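Local coordinates for acetyltransferase (PDB 1Y9W), which transfers an acetyl group from acetyl-coenzyme A, as GNAT-family enzymes do, to an acceptor that the structure alone does not show, at the interface of chains A and B. Residues are numbered along the deposited sequence; one frame, centred on the assembly and turned at random. Chains: chain A/B, Acetyltransferase.

Contact 1: the interface of chains A and B. Residues chain A 105, 107, 128-129, 131; chain B 29, 33, 61.
The loop of chain A at residues 128-131, together with the end of strand 99-105 and the 3-10 turn 106-108, meets three parts of chain B: the loop residue B:Leu29, the 3-10 turn 31-33 and B:Phe61, in the turn between strands 51-60 and 63-71. Both chains are GNAT-family acetyltransferases, and this is a largely apolar patch of a two-fold symmetric interface. B:Leu29 sets its CD2 methyl in the corner between the A:His131 and A:Phe107 rings. B:Leu29 CD2 lies over the face of the A:His131 imidazole in a CH-pi contact, 3.7 Å from the ring centroid and shifted toward CE1. The same methyl reaches A:Phe107, where CE2 is 3.6 Å from B:Leu29 CD2. The A:Phe107 ring is sandwiched, with A:Phe105 CB against one face and B:Leu29 CG above the other, both toward the rim. Its CG sits between the backbone N and the carbonyl carbon (chi1 54°), turning the ring to take the leucine; the two side chains cross at about a right angle.

A:Pro128, which follows a cis peptide bond, lies over one face of the B:Phe61 ring. The two side chains run side by side and point the same way; A:Pro128 CB is 3.8 Å from B:Phe61 CG. At the edge of that phenyl, in its plane, A:Phe105 brings up CZ, 3.9 Å from B:Phe61 CE2. The ring is therefore met on a face and at its rim by different residues of chain A. B:Val33 packs on the same loop from A:Pro128 on to A:Lys129: its CG1 methyl is 3.5 Å from the A:Lys129 carbonyl O, while its CB packs against A:Pro128 CB. Beside this apolar packing, a water bridges the backbones. A:Lys129 N is bonded to the water, nearly straight at H (3.0 Å, 171°), and the water lies 2.8 Å from B:Phe61 O.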
# COMPACT_ATOMS: atom_id res chain seq x y z
N PHE A 105 -7.56 5.44 8.30
CA PHE A 105 -7.18 6.67 8.97
C PHE A 105 -8.23 6.95 10.04
O PHE A 105 -9.34 6.42 9.98
CB PHE A 105 -7.11 7.82 7.97
CG PHE A 105 -5.87 7.82 7.14
CD1 PHE A 105 -4.68 8.33 7.64
CD2 PHE A 105 -5.88 7.30 5.85
CE1 PHE A 105 -3.51 8.32 6.88
CE2 PHE A 105 -4.71 7.28 5.08
CZ PHE A 105 -3.52 7.79 5.60
N PHE A 107 -10.01 9.40 10.42
CA PHE A 107 -11.22 10.02 9.86
C PHE A 107 -12.00 9.08 8.93
O PHE A 107 -12.92 9.51 8.23
CB PHE A 107 -10.85 11.31 9.13
CG PHE A 107 -9.78 11.14 8.09
CD1 PHE A 107 -10.08 10.63 6.84
CD2 PHE A 107 -8.46 11.46 8.38
CE1 PHE A 107 -9.09 10.44 5.88
CE2 PHE A 107 -7.45 11.28 7.43
CZ PHE A 107 -7.77 10.76 6.18
N PRO A 128 -2.17 11.97 8.40
CA PRO A 128 -1.52 13.25 8.08
C PRO A 128 -1.57 14.09 9.36
O PRO A 128 -2.23 13.70 10.32
CB PRO A 128 -2.38 13.82 6.96
CG PRO A 128 -3.75 13.24 7.25
CD PRO A 128 -3.43 11.81 7.65
N LYS A 129 -0.87 15.22 9.38
CA LYS A 129 -0.85 16.06 10.57
C LYS A 129 -2.25 16.32 11.10
O LYS A 129 -3.12 16.79 10.36
CB LYS A 129 -0.15 17.39 10.28
CG LYS A 129 0.09 18.23 11.53
CD LYS A 129 0.94 19.48 11.27
CE LYS A 129 0.17 20.55 10.49
NZ LYS A 129 -0.98 21.08 11.28
N HIS A 131 -4.12 13.86 12.42
CA HIS A 131 -4.87 12.62 12.32
C HIS A 131 -3.92 11.44 12.54
O HIS A 131 -2.75 11.63 12.87
CB HIS A 131 -5.51 12.52 10.93
CG HIS A 131 -6.30 13.73 10.53
ND1 HIS A 131 -5.73 14.86 9.98
CD2 HIS A 131 -7.63 14.01 10.64
CE1 HIS A 131 -6.66 15.77 9.76
NE2 HIS A 131 -7.82 15.28 10.15
N LEU B 29 -10.26 16.56 5.35
CA LEU B 29 -8.95 17.17 5.51
C LEU B 29 -8.98 18.59 5.00
O LEU B 29 -9.70 18.91 4.06
CB LEU B 29 -7.91 16.37 4.73
CG LEU B 29 -7.77 14.89 5.13
CD1 LEU B 29 -6.81 14.20 4.18
CD2 LEU B 29 -7.29 14.78 6.58
N VAL B 33 -2.66 19.97 5.08
CA VAL B 33 -2.10 18.65 4.83
C VAL B 33 -2.19 18.26 3.36
O VAL B 33 -1.78 17.17 2.97
CB VAL B 33 -2.80 17.57 5.66
CG1 VAL B 33 -2.86 17.99 7.11
CG2 VAL B 33 -4.20 17.33 5.11
N PHE B 61 0.13 14.21 1.57
CA PHE B 61 -0.07 14.44 3.00
C PHE B 61 1.25 14.85 3.64
O PHE B 61 1.43 14.70 4.85
CB PHE B 61 -0.56 13.17 3.71
CG PHE B 61 -1.96 12.75 3.37
CD1 PHE B 61 -2.80 13.58 2.63
CD2 PHE B 61 -2.44 11.51 3.79
CE1 PHE B 61 -4.09 13.18 2.31
CE2 PHE B 61 -3.74 11.10 3.47
CZ PHE B 61 -4.56 11.93 2.73
O HOH W 1 0.45 16.29 6.94

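Contact 2: the interface of chains A and B. Residues chain A 4-6; chain B 43-45, 83-84.
With CG1 beside the backbone N (chi1 -64°) and CD1 carried on in an extended chain (chi2 -179°), A:Ile6 sends its delta-methyl toward helix 80-94 of chain B. B:Val44 sets CG1 between its backbone N and carbonyl carbon (chi1 63°), which leaves CG2 anti to N and turned toward the A:His5 carbonyl. The backbones of these residues form an intermolecular antiparallel beta bridge: the short N-terminal strand 5-8 of chain A lies along the end of strand 38-45 of chain B, adding a strand from one copy of this GNAT-family protein to the sheet of the other.

A:His5 and B:Lys45 are paired through both their backbone groups. A:His5 N donates to B:Lys45 O at 3.1 Å. In return B:Lys45 N donates to A:His5 O at 2.8 Å. This pairing sets the register that places A:Ile6 opposite B:Val44.

The apolar side of the bridge is built around A:Ile6. Its CG1 passes obliquely over B:Val44, 4.0 Å from B:Val44 CB, and CD1 carries on to the helix. There A:Ile6 CD1 meets B:Leu84 CD2 at 3.7 Å and also touches the aliphatic base of B:Gln83, the isoleucine crossing both side chains obliquely. The glutamine is extended beyond CG, with its amide turned so that the nitrogen NE2 comes back to 3.5 Å from A:Ile6 CD1, a van der Waals contact.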
# COMPACT_ATOMS: atom_id res chain seq x y z
N LYS A 4 29.59 4.74 -11.72
CA LYS A 4 28.14 4.77 -11.80
C LYS A 4 27.67 5.93 -10.92
O LYS A 4 28.22 6.16 -9.84
CB LYS A 4 27.58 3.46 -11.28
CG LYS A 4 28.36 2.25 -11.76
CD LYS A 4 28.01 1.01 -10.95
CE LYS A 4 28.92 -0.15 -11.29
NZ LYS A 4 28.86 -0.52 -12.74
N HIS A 5 26.65 6.65 -11.38
CA HIS A 5 26.12 7.78 -10.63
C HIS A 5 24.62 7.61 -10.46
O HIS A 5 24.03 6.65 -10.95
CB HIS A 5 26.41 9.08 -11.37
CG HIS A 5 25.96 9.06 -12.79
ND1 HIS A 5 26.49 8.19 -13.73
CD2 HIS A 5 25.00 9.77 -13.44
CE1 HIS A 5 25.88 8.36 -14.88
NE2 HIS A 5 24.97 9.31 -14.74
N ILE A 6 23.99 8.57 -9.77
CA ILE A 6 22.56 8.51 -9.55
C ILE A 6 21.87 9.72 -10.18
O ILE A 6 22.35 10.85 -10.07
CB ILE A 6 22.21 8.48 -8.03
CG1 ILE A 6 22.75 7.20 -7.40
CG2 ILE A 6 20.71 8.55 -7.82
CD1 ILE A 6 22.44 7.07 -5.92
N VAL B 43 17.54 6.55 -9.97
CA VAL B 43 18.22 5.38 -10.51
C VAL B 43 19.73 5.57 -10.55
O VAL B 43 20.23 6.69 -10.70
CB VAL B 43 17.73 5.05 -11.95
CG1 VAL B 43 16.24 4.73 -11.95
CG2 VAL B 43 18.03 6.21 -12.89
N VAL B 44 20.46 4.48 -10.39
CA VAL B 44 21.91 4.52 -10.45
C VAL B 44 22.27 3.92 -11.82
O VAL B 44 21.90 2.79 -12.15
CB VAL B 44 22.54 3.70 -9.31
CG1 VAL B 44 22.18 2.24 -9.44
CG2 VAL B 44 24.05 3.90 -9.33
N LYS B 45 22.97 4.71 -12.63
CA LYS B 45 23.33 4.27 -13.97
C LYS B 45 24.81 4.10 -14.26
O LYS B 45 25.69 4.65 -13.59
CB LYS B 45 22.72 5.21 -15.01
CG LYS B 45 21.22 5.09 -15.13
CD LYS B 45 20.69 6.01 -16.21
CE LYS B 45 19.21 5.77 -16.44
NZ LYS B 45 18.66 6.62 -17.54
N GLN B 83 22.84 4.98 -0.70
CA GLN B 83 22.89 6.23 -1.46
C GLN B 83 21.50 6.62 -1.95
O GLN B 83 21.09 7.76 -1.83
CB GLN B 83 23.84 6.09 -2.67
CG GLN B 83 25.30 5.81 -2.33
CD GLN B 83 26.19 5.79 -3.57
OE1 GLN B 83 27.34 5.35 -3.52
NE2 GLN B 83 25.66 6.28 -4.69
N LEU B 84 20.79 5.64 -2.51
CA LEU B 84 19.45 5.86 -3.03
C LEU B 84 18.49 6.32 -1.93
O LEU B 84 17.66 7.20 -2.16
CB LEU B 84 18.93 4.57 -3.68
CG LEU B 84 19.60 4.19 -5.01
CD1 LEU B 84 19.18 2.78 -5.40
CD2 LEU B 84 19.23 5.20 -6.09

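Contact 1 and contact 2 belong to the same A-B interface, yet their C-alpha centres lie about 33 Å apart and they share no residue. Contact 1 joins loops, short 3-10 helices and the end of strand 99-105; contact 2 links the N-terminal strand of one chain to strand 38-45 and helix 80-94 of the other. Two-fold symmetry repeats each with the chains exchanged, so both N-terminal strands reach across to the partner. Such widely spaced attachments, with reciprocal strand exchange, would resist rocking of one subunit against the other. The arrangement would be consistent with a dimer, though the deposited assembly alone does not establish it as the biological one.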